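Local coordinates for phospholyase (Arthrobacter aurescens, PDB 5G4I) that uses pyridoxal 5'-phosphate to carry out phospholyase chemistry, removing phosphate from a substrate that is probably O-phosphoethanolamine, on a class III transaminase fold, at the pyridoxal-5'-phosphate site and the interface of chains A and B. Coordinates in Å, arbitrary orientation; residue numbers count along the deposited sequence, not the author numbering. Chains: chain A/B, Phospholyase.

Contact 1: the pyridoxal-5'-phosphate site. Residues chain A 119-121, 124, 147-149, 251, 253-254, 281; chain B 310-311. With PLP (pyridoxal-5'-phosphate), chain C.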
ATOM      1  N   SER A 119      -3.799  -1.532   1.250  1.00  9.54           N
ATOM      2  CA  SER A 119      -4.591  -1.065   0.073  1.00  9.59           C
ATOM      3  C   SER A 119      -5.119  -2.276  -0.734  1.00  9.43           C
ATOM      4  O   SER A 119      -4.545  -3.395  -0.657  1.00  9.39           O
ATOM      5  CB  SER A 119      -3.796  -0.151  -0.845  1.00  9.26           C
ATOM      6  OG  SER A 119      -2.775  -0.864  -1.557  1.00 10.13           O
ATOM      7  N   GLY A 120      -6.128  -2.049  -1.552  1.00 10.47           N
ATOM      8  CA  GLY A 120      -6.593  -3.102  -2.511  1.00 10.33           C
ATOM      9  C   GLY A 120      -5.522  -3.442  -3.489  1.00  9.72           C
ATOM     10  O   GLY A 120      -5.365  -4.662  -3.860  1.00  9.67           O
ATOM     11  N   SER A 121      -4.766  -2.449  -4.027  1.00  9.39           N
ATOM     12  CA  SER A 121      -3.636  -2.793  -4.998  1.00  8.98           C
ATOM     13  C   SER A 121      -2.633  -3.690  -4.305  1.00  8.97           C
ATOM     14  O   SER A 121      -2.097  -4.642  -4.934  1.00  9.03           O
ATOM     15  CB  SER A 121      -2.962  -1.502  -5.636  1.00 10.39           C
ATOM     16  OG  SER A 121      -3.874  -0.832  -6.482  1.00 10.82           O
ATOM     17  N   ASN A 124      -4.132  -7.293  -4.260  1.00  8.68           N
ATOM     18  CA  ASN A 124      -4.137  -8.001  -5.551  1.00  8.86           C
ATOM     19  C   ASN A 124      -2.700  -8.261  -6.027  1.00  8.96           C
ATOM     20  O   ASN A 124      -2.453  -9.359  -6.609  1.00  9.53           O
ATOM     21  CB  ASN A 124      -4.931  -7.234  -6.631  1.00  8.97           C
ATOM     22  CG  ASN A 124      -6.428  -7.394  -6.518  1.00 10.63           C
ATOM     23  OD1 ASN A 124      -6.902  -8.491  -6.179  1.00  9.93           O
ATOM     24  ND2 ASN A 124      -7.177  -6.387  -6.904  1.00 11.92           N
ATOM     25  N   TYR A 147     -10.455  -3.421 -13.970  1.00 11.18           N
ATOM     26  CA  TYR A 147      -9.416  -2.660 -13.272  1.00 11.36           C
ATOM     27  C   TYR A 147      -9.210  -3.238 -11.857  1.00 11.13           C
ATOM     28  O   TYR A 147     -10.156  -3.329 -11.062  1.00 13.19           O
ATOM     29  CB  TYR A 147      -9.728  -1.159 -13.203  1.00 10.95           C
ATOM     30  CG  TYR A 147      -8.707  -0.387 -12.381  1.00 11.50           C
ATOM     31  CD1 TYR A 147      -7.434  -0.156 -12.860  1.00 10.42           C
ATOM     32  CD2 TYR A 147      -8.991   0.037 -11.063  1.00 12.29           C
ATOM     33  CE1 TYR A 147      -6.463   0.479 -12.132  1.00 12.11           C
ATOM     34  CE2 TYR A 147      -8.038   0.740 -10.328  1.00 11.57           C
ATOM     35  CZ  TYR A 147      -6.778   0.955 -10.846  1.00 11.08           C
ATOM     36  OH  TYR A 147      -5.807   1.585 -10.104  1.00 12.00           O
ATOM     37  N   HIS A 148      -7.976  -3.706 -11.586  1.00  9.97           N
ATOM     38  CA  HIS A 148      -7.681  -4.372 -10.300  1.00  8.63           C
ATOM     39  C   HIS A 148      -6.571  -3.706  -9.480  1.00  9.00           C
ATOM     40  O   HIS A 148      -6.170  -4.161  -8.403  1.00 10.55           O
ATOM     41  CB  HIS A 148      -7.341  -5.884 -10.594  1.00  8.73           C
ATOM     42  CG  HIS A 148      -8.487  -6.627 -11.186  1.00  9.52           C
ATOM     43  ND1 HIS A 148      -9.597  -6.992 -10.477  1.00 10.12           N
ATOM     44  CD2 HIS A 148      -8.716  -7.066 -12.463  1.00  9.69           C
ATOM     45  CE1 HIS A 148     -10.448  -7.596 -11.275  1.00 10.24           C
ATOM     46  NE2 HIS A 148      -9.970  -7.617 -12.494  1.00 10.48           N
ATOM     47  N   GLY A 149      -6.046  -2.570  -9.946  1.00  9.33           N
ATOM     48  CA  GLY A 149      -5.063  -1.775  -9.215  1.00  9.73           C
ATOM     49  C   GLY A 149      -3.905  -1.220 -10.045  1.00  9.26           C
ATOM     50  O   GLY A 149      -3.909  -1.300 -11.283  1.00  9.90           O
ATOM     51  N   ASP A 251     -11.898 -10.694  -6.424  1.00  8.26           N
ATOM     52  CA  ASP A 251     -11.560  -9.316  -5.983  1.00  8.12           C
ATOM     53  C   ASP A 251     -12.877  -8.741  -5.418  1.00  8.97           C
ATOM     54  O   ASP A 251     -13.808  -8.492  -6.162  1.00  9.24           O
ATOM     55  CB  ASP A 251     -11.043  -8.532  -7.175  1.00  8.49           C
ATOM     56  CG  ASP A 251     -10.737  -7.076  -6.858  1.00  9.74           C
ATOM     57  OD1 ASP A 251     -11.255  -6.566  -5.862  1.00 10.92           O
ATOM     58  OD2 ASP A 251     -10.042  -6.424  -7.696  1.00 11.15           O
ATOM     59  N   VAL A 253     -13.139  -5.941  -3.623  1.00 10.65           N
ATOM     60  CA  VAL A 253     -13.049  -4.495  -3.274  1.00 12.38           C
ATOM     61  C   VAL A 253     -14.349  -3.793  -3.522  1.00 13.77           C
ATOM     62  O   VAL A 253     -14.725  -2.918  -2.647  1.00 17.55           O
ATOM     63  CB  VAL A 253     -11.835  -3.811  -4.020  1.00 12.45           C
ATOM     64  CG1 VAL A 253     -11.856  -2.318  -3.779  1.00 14.10           C
ATOM     65  CG2 VAL A 253     -10.536  -4.430  -3.600  1.00 13.63           C
ATOM     66  N   GLN A 254     -15.076  -4.094  -4.571  1.00 12.26           N
ATOM     67  CA  GLN A 254     -16.397  -3.486  -4.878  1.00 13.49           C
ATOM     68  C   GLN A 254     -17.595  -4.261  -4.297  1.00 14.90           C
ATOM     69  O   GLN A 254     -18.637  -3.616  -3.963  1.00 14.57           O
ATOM     70  CB  GLN A 254     -16.688  -3.370  -6.410  1.00 15.31           C
ATOM     71  CG  GLN A 254     -15.713  -2.505  -7.162  1.00 15.61           C
ATOM     72  CD  GLN A 254     -15.929  -1.011  -6.917  1.00 20.27           C
ATOM     73  OE1 GLN A 254     -16.976  -0.560  -6.563  1.00 24.46           O
ATOM     74  NE2 GLN A 254     -14.905  -0.270  -7.143  1.00 21.49           N
ATOM     75  N   LYS A 281     -11.067  -0.972  -0.078  1.00 11.83           N
ATOM     76  CA  LYS A 281     -12.007   0.183   0.032  1.00 10.94           C
ATOM     77  C   LYS A 281     -12.763   0.286   1.382  1.00 10.33           C
ATOM     78  O   LYS A 281     -12.318   1.047   2.282  1.00 11.36           O
ATOM     79  CB  LYS A 281     -12.784   0.356  -1.259  1.00 11.71           C
ATOM     80  CG  LYS A 281     -11.962   0.985  -2.405  1.00 13.17           C
ATOM     81  CD  LYS A 281     -12.806   1.280  -3.683  1.00 16.80           C
ATOM     82  CE  LYS A 281     -12.021   1.972  -4.883  1.00 16.49           C
ATOM     83  NZ  LYS A 281     -11.560   0.851  -5.746  1.00 22.06           N
TER
ATOM     84  N   ASN B 310      -4.686   6.101  -6.696  1.00 10.93           N
ATOM     85  CA  ASN B 310      -4.482   5.281  -5.455  1.00 10.83           C
ATOM     86  C   ASN B 310      -5.603   5.731  -4.531  1.00 10.84           C
ATOM     87  O   ASN B 310      -5.580   6.924  -4.051  1.00 11.82           O
ATOM     88  CB  ASN B 310      -3.040   5.531  -4.972  1.00 11.02           C
ATOM     89  CG  ASN B 310      -2.710   4.864  -3.620  1.00 10.98           C
ATOM     90  OD1 ASN B 310      -3.579   4.783  -2.729  1.00 11.36           O
ATOM     91  ND2 ASN B 310      -1.516   4.376  -3.501  1.00 12.14           N
ATOM     92  N   THR B 311      -6.577   4.873  -4.207  1.00 11.12           N
ATOM     93  CA  THR B 311      -7.825   5.334  -3.540  1.00 10.93           C
ATOM     94  C   THR B 311      -7.598   5.955  -2.165  1.00 11.55           C
ATOM     95  O   THR B 311      -8.194   6.992  -1.798  1.00 11.01           O
ATOM     96  CB  THR B 311      -8.834   4.162  -3.418  1.00 12.01           C
ATOM     97  OG1 THR B 311      -9.082   3.584  -4.733  1.00 14.53           O
ATOM     98  CG2 THR B 311     -10.152   4.679  -2.836  1.00 15.20           C
TER
HETATM   99  N1  PLP C1441      -9.888  -3.688  -7.443  1.00 12.73           N
HETATM  100  C2  PLP C1441     -11.127  -3.144  -7.498  1.00 16.30           C
HETATM  101  C2A PLP C1441     -12.292  -3.974  -7.971  1.00 18.70           C
HETATM  102  C3  PLP C1441     -11.341  -1.732  -7.092  1.00 20.17           C
HETATM  103  O3  PLP C1441     -12.578  -1.163  -7.138  1.00 23.21           O
HETATM  104  C4  PLP C1441     -10.160  -0.966  -6.636  1.00 16.83           C
HETATM  105  C4A PLP C1441     -10.272   0.447  -6.212  1.00 22.92           C
HETATM  106  C5  PLP C1441      -8.859  -1.678  -6.623  1.00 16.54           C
HETATM  107  C6  PLP C1441      -8.803  -3.008  -7.032  1.00 15.60           C
HETATM  108  C5A PLP C1441      -7.604  -0.966  -6.171  1.00 17.92           C
HETATM  109  O4P PLP C1441      -7.826  -0.376  -4.892  1.00 15.90           O
HETATM  110  P   PLP C1441      -6.767   0.674  -4.283  1.00 13.70           P
HETATM  111  O1P PLP C1441      -7.067   1.960  -5.015  1.00 13.28           O
HETATM  112  O2P PLP C1441      -7.094   0.705  -2.809  1.00 17.26           O
HETATM  113  O3P PLP C1441      -5.424   0.068  -4.611  1.00 16.56           O
HETATM  114  O   HOH W   1      -5.474   2.803  -1.874  1.00 12.02           O
HETATM  115  O   HOH W   2      -6.823   2.524  -7.770  1.00 16.29           O
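Three partners grip OD2 of A:Asp251: the cofactor's pyridine nitrogen and two side chains behind it. N1 of PLP lies 2.8 Å from OD2 of A:Asp251, the classic aspartate contact of this family, which would keep N1 protonated and the ring electron-poor. A:His148 gives ND1 to the anti lone pair of OD2 of A:Asp251 at 2.9 Å, almost straight and in its own ring plane. A:Asn124 sends ND2 to OD2 from above the carboxylate plane and also to the A:His148 carbonyl O, so its amide is fixed. The other carboxylate oxygen, OD1, takes the backbone N of A:Val253, whose CG1 methyl sits over one face of the pyridine ring, 3.4 Å from C3 of PLP.

At the phosphate, A:Ser121 puts both its backbone N and its OG on O3P of PLP, with OG at 2.6 Å, and the backbone N of A:Gly120 donates to O2P; helix 120-135 begins here, and its N-terminal end may help offset the charge. The other subunit reaches in with B:Thr311, whose N and OG1 both hold O1P of PLP, OG1 at 2.6 Å. A water bound to OH of A:Tyr147 also contacts O1P.

The phenolic O3 accepts from NE2 of A:Gln254 and from NZ of A:Lys281, the Schiff-base lysine. Extended as far as CE, the A:Lys281 chain turns at its last torsion (chi4 93°) to bring NZ within 1.4 Å of C4A of PLP, the internal aldimine bond.

Contact 2: the interface of chains A and B. Residues chain A 118-119, 286-288, 312, 315, 318; chain B 118, 287-288, 312, 315, 318.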
ATOM      1  N   ASN A 118      -2.154  -2.649   3.167  1.00  8.95           N
ATOM      2  CA  ASN A 118      -2.622  -1.263   3.427  1.00  9.88           C
ATOM      3  C   ASN A 118      -3.559  -0.721   2.291  1.00 11.34           C
ATOM      4  O   ASN A 118      -3.915   0.453   2.278  1.00 11.30           O
ATOM      5  CB  ASN A 118      -1.450  -0.329   3.674  1.00 11.81           C
ATOM      6  CG  ASN A 118      -0.450  -0.879   4.658  1.00 11.10           C
ATOM      7  OD1 ASN A 118       0.688  -1.332   4.229  1.00 13.11           O
ATOM      8  ND2 ASN A 118      -0.797  -0.988   5.875  1.00  9.18           N
ATOM      9  N   SER A 119      -3.799  -1.532   1.250  1.00  9.54           N
ATOM     10  CA  SER A 119      -4.591  -1.065   0.073  1.00  9.59           C
ATOM     11  C   SER A 119      -5.119  -2.276  -0.734  1.00  9.43           C
ATOM     12  O   SER A 119      -4.545  -3.395  -0.657  1.00  9.39           O
ATOM     13  CB  SER A 119      -3.796  -0.151  -0.845  1.00  9.26           C
ATOM     14  OG  SER A 119      -2.775  -0.864  -1.557  1.00 10.13           O
ATOM     15  N   GLY A 286     -12.281   4.227   5.491  1.00 10.10           N
ATOM     16  CA  GLY A 286     -11.331   5.294   4.994  1.00 10.47           C
ATOM     17  C   GLY A 286      -9.916   5.185   5.514  1.00 10.83           C
ATOM     18  O   GLY A 286      -8.999   5.800   4.939  1.00 11.34           O
ATOM     19  N   HIS A 287      -9.696   4.346   6.525  1.00  9.14           N
ATOM     20  CA  HIS A 287      -8.315   4.007   6.999  1.00  9.10           C
ATOM     21  C   HIS A 287      -7.641   3.151   5.916  1.00 10.79           C
ATOM     22  O   HIS A 287      -8.314   2.253   5.302  1.00  9.44           O
ATOM     23  CB  HIS A 287      -8.386   3.233   8.297  1.00  9.10           C
ATOM     24  CG  HIS A 287      -7.085   3.245   9.067  1.00  9.38           C
ATOM     25  ND1 HIS A 287      -6.656   4.347   9.819  1.00 10.83           N
ATOM     26  CD2 HIS A 287      -6.066   2.349   9.147  1.00 10.04           C
ATOM     27  CE1 HIS A 287      -5.462   4.109  10.316  1.00 10.99           C
ATOM     28  NE2 HIS A 287      -5.092   2.884   9.956  1.00 11.53           N
ATOM     29  N   PRO A 288      -6.329   3.232   5.662  1.00  9.78           N
ATOM     30  CA  PRO A 288      -5.724   2.404   4.566  1.00  9.35           C
ATOM     31  C   PRO A 288      -5.499   0.944   5.021  1.00  9.49           C
ATOM     32  O   PRO A 288      -4.607   0.716   5.828  1.00 10.08           O
ATOM     33  CB  PRO A 288      -4.398   3.178   4.259  1.00  9.89           C
ATOM     34  CG  PRO A 288      -4.537   4.571   4.918  1.00 10.25           C
ATOM     35  CD  PRO A 288      -5.374   4.264   6.144  1.00 10.12           C
ATOM     36  N   PHE A 312       3.499  -1.683   7.877  1.00 12.31           N
ATOM     37  CA  PHE A 312       2.286  -1.061   8.447  1.00 13.06           C
ATOM     38  C   PHE A 312       1.113  -2.067   8.567  1.00 12.49           C
ATOM     39  O   PHE A 312       0.206  -1.827   9.356  1.00 12.73           O
ATOM     40  CB  PHE A 312       1.821   0.147   7.589  1.00 12.02           C
ATOM     41  CG  PHE A 312       2.826   1.299   7.502  1.00 11.78           C
ATOM     42  CD1 PHE A 312       3.411   1.828   8.636  1.00 11.80           C
ATOM     43  CD2 PHE A 312       3.023   1.910   6.275  1.00 13.14           C
ATOM     44  CE1 PHE A 312       4.253   2.948   8.518  1.00 12.96           C
ATOM     45  CE2 PHE A 312       3.856   3.023   6.156  1.00 12.14           C
ATOM     46  CZ  PHE A 312       4.481   3.541   7.304  1.00 11.14           C
ATOM     47  N   ASN A 315      -0.911  -3.348  12.045  1.00 10.63           N
ATOM     48  CA  ASN A 315      -0.635  -2.552  13.230  1.00 11.09           C
ATOM     49  C   ASN A 315      -1.920  -2.440  14.095  1.00 11.31           C
ATOM     50  O   ASN A 315      -3.037  -2.646  13.606  1.00 11.01           O
ATOM     51  CB  ASN A 315      -0.058  -1.164  12.815  1.00 11.98           C
ATOM     52  CG  ASN A 315      -1.111  -0.194  12.234  1.00 12.47           C
ATOM     53  OD1 ASN A 315      -1.991   0.307  12.927  1.00 13.08           O
ATOM     54  ND2 ASN A 315      -1.028   0.071  10.939  1.00 13.16           N
ATOM     55  N   SER A 318      -4.822   0.255  12.732  1.00  9.74           N
ATOM     56  CA  SER A 318      -5.533  -0.349  11.605  1.00  9.91           C
ATOM     57  C   SER A 318      -6.474  -1.488  12.052  1.00  9.69           C
ATOM     58  O   SER A 318      -7.626  -1.541  11.592  1.00 10.38           O
ATOM     59  CB  SER A 318      -4.526  -0.891  10.565  1.00 10.75           C
ATOM     60  OG  SER A 318      -3.829   0.183   9.917  1.00 10.73           O
TER
ATOM     61  N   ASN B 118       0.448   4.618   0.347  1.00  9.59           N
ATOM     62  CA  ASN B 118       0.160   4.167   1.715  1.00 10.26           C
ATOM     63  C   ASN B 118       1.282   3.306   2.377  1.00 11.10           C
ATOM     64  O   ASN B 118       1.066   2.793   3.479  1.00 10.89           O
ATOM     65  CB  ASN B 118      -1.154   3.341   1.703  1.00 11.22           C
ATOM     66  CG  ASN B 118      -2.290   3.996   0.922  1.00 10.62           C
ATOM     67  OD1 ASN B 118      -2.625   3.553  -0.223  1.00 13.33           O
ATOM     68  ND2 ASN B 118      -2.809   5.064   1.398  1.00  7.85           N
ATOM     69  N   HIS B 287       0.885   5.669  11.072  1.00  9.88           N
ATOM     70  CA  HIS B 287      -0.197   5.689  10.085  1.00 10.37           C
ATOM     71  C   HIS B 287       0.379   5.194   8.730  1.00 10.66           C
ATOM     72  O   HIS B 287       1.510   5.524   8.377  1.00 10.49           O
ATOM     73  CB  HIS B 287      -0.730   7.146   9.888  1.00 11.36           C
ATOM     74  CG  HIS B 287      -2.146   7.203   9.379  1.00 10.42           C
ATOM     75  ND1 HIS B 287      -2.590   7.443   8.060  1.00 14.12           N
ATOM     76  CD2 HIS B 287      -3.259   6.976  10.089  1.00  8.96           C
ATOM     77  CE1 HIS B 287      -3.921   7.372   8.033  1.00  9.43           C
ATOM     78  NE2 HIS B 287      -4.319   7.049   9.231  1.00 13.74           N
ATOM     79  N   PRO B 288      -0.431   4.452   7.948  1.00  9.55           N
ATOM     80  CA  PRO B 288       0.148   3.969   6.683  1.00 10.45           C
ATOM     81  C   PRO B 288       0.185   5.116   5.628  1.00  9.09           C
ATOM     82  O   PRO B 288      -0.801   5.465   5.042  1.00 10.37           O
ATOM     83  CB  PRO B 288      -0.810   2.845   6.284  1.00 10.63           C
ATOM     84  CG  PRO B 288      -1.647   2.506   7.504  1.00 11.17           C
ATOM     85  CD  PRO B 288      -1.781   3.881   8.162  1.00 11.71           C
ATOM     86  N   PHE B 312      -6.779   5.322  -1.359  1.00 11.14           N
ATOM     87  CA  PHE B 312      -6.517   5.823   0.014  1.00 10.88           C
ATOM     88  C   PHE B 312      -5.452   6.932   0.049  1.00 11.15           C
ATOM     89  O   PHE B 312      -5.417   7.735   1.066  1.00 13.32           O
ATOM     90  CB  PHE B 312      -6.078   4.714   0.955  1.00 11.09           C
ATOM     91  CG  PHE B 312      -7.117   3.616   1.168  1.00 10.53           C
ATOM     92  CD1 PHE B 312      -8.462   3.883   1.465  1.00 10.64           C
ATOM     93  CD2 PHE B 312      -6.734   2.287   1.149  1.00  9.99           C
ATOM     94  CE1 PHE B 312      -9.409   2.868   1.711  1.00 10.66           C
ATOM     95  CE2 PHE B 312      -7.677   1.279   1.409  1.00 10.88           C
ATOM     96  CZ  PHE B 312      -9.012   1.586   1.706  1.00 10.84           C
ATOM     97  N   ASN B 315      -5.837  10.983   1.432  1.00 11.09           N
ATOM     98  CA  ASN B 315      -7.094  11.243   2.155  1.00 11.97           C
ATOM     99  C   ASN B 315      -6.806  12.284   3.270  1.00 10.97           C
ATOM    100  O   ASN B 315      -5.640  12.469   3.666  1.00 11.59           O
ATOM    101  CB  ASN B 315      -7.682   9.896   2.655  1.00 10.40           C
ATOM    102  CG  ASN B 315      -6.935   9.304   3.828  1.00 12.18           C
ATOM    103  OD1 ASN B 315      -6.977   9.817   4.939  1.00 12.12           O
ATOM    104  ND2 ASN B 315      -6.214   8.205   3.610  1.00 12.27           N
ATOM    105  N   SER B 318      -4.932  10.805   6.648  1.00 11.22           N
ATOM    106  CA  SER B 318      -3.488  10.579   6.363  1.00 10.53           C
ATOM    107  C   SER B 318      -2.694  11.872   6.231  1.00 10.99           C
ATOM    108  O   SER B 318      -1.619  12.022   6.803  1.00 11.81           O
ATOM    109  CB  SER B 318      -3.274   9.761   5.085  1.00 12.00           C
ATOM    110  OG  SER B 318      -3.747   8.377   5.236  1.00 11.07           O
TER
HETATM  111  O   HOH W   3      -7.163   7.472   6.730  1.00 14.77           O
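Two prolines, each laid over a phenylalanine of the other subunit, frame this patch of a two-fold symmetric interface. CA of A:Pro288 stands over the face of the B:Phe312 ring, off toward its rim, 3.6 Å from CD2, and CA of B:Pro288 does the same to A:Phe312. The carbonyl oxygen of the preceding histidine lies above that same face of each ring, so a short stretch of main chain covers the aromatic surface. Each phenylalanine has CG anti to its carbonyl carbon, and its CD2 edge runs up to a carbonyl O across the interface, 3.5 Å away for A:Phe312 CD2 and B:Asn118 O.

Between these pairs, A:Asn118 and B:Asn118 cross the partner proline obliquely; ND2 of B:Asn118 rests against CB of A:Pro288 at 3.8 Å. The prolines also cross each other at a slant near the axis.

Also close to the axis, the side chains of A:His287 and B:His287, both with CG anti to the backbone N, meet tip to tip. The rings pack edge to face with their planes 80° apart, and CE1 of A:His287 comes 3.3 Å from NE2 of B:His287. The symmetry fails locally: chi2 is 77° in chain A but -101° in chain B, so one ring is flipped about its CB-CG bond relative to its twin, exchanging the ND1 and CD2 sides.

Behind the phenylalanines, the amides of A:Asn315 and B:Asn315 brace the loop: B:Asn315 ND2 donates to B:Phe312 O at 2.7 Å, while OD1 receives the backbone N of B:Ser318 near the start of helix 316-331. A water links B:Asn315 OD1, at 3.0 Å, to A:Gly286 O. Direct contact here is thus mainly van der Waals, and this packing would help hold the two subunits together beside the active sites.

About 13 Å separates the C-alpha centres of contact 1 and contact 2, and A:Ser119 belongs to both, sitting between the interface residue A:Asn118 and the phosphate-binding start of helix 120-135. The partner chain makes the same kind of connection: B:Thr311, which serves contact 1, is followed directly by B:Phe312 of contact 2. In chain A, the 3-10 helix 281-284 starts at the Schiff-base lysine and runs on toward A:Gly286 and A:His287 at the interface. The cofactor pocket therefore depends on the pairing of subunits, and the dimer appears to be the functional unit, with an equivalent site in each half.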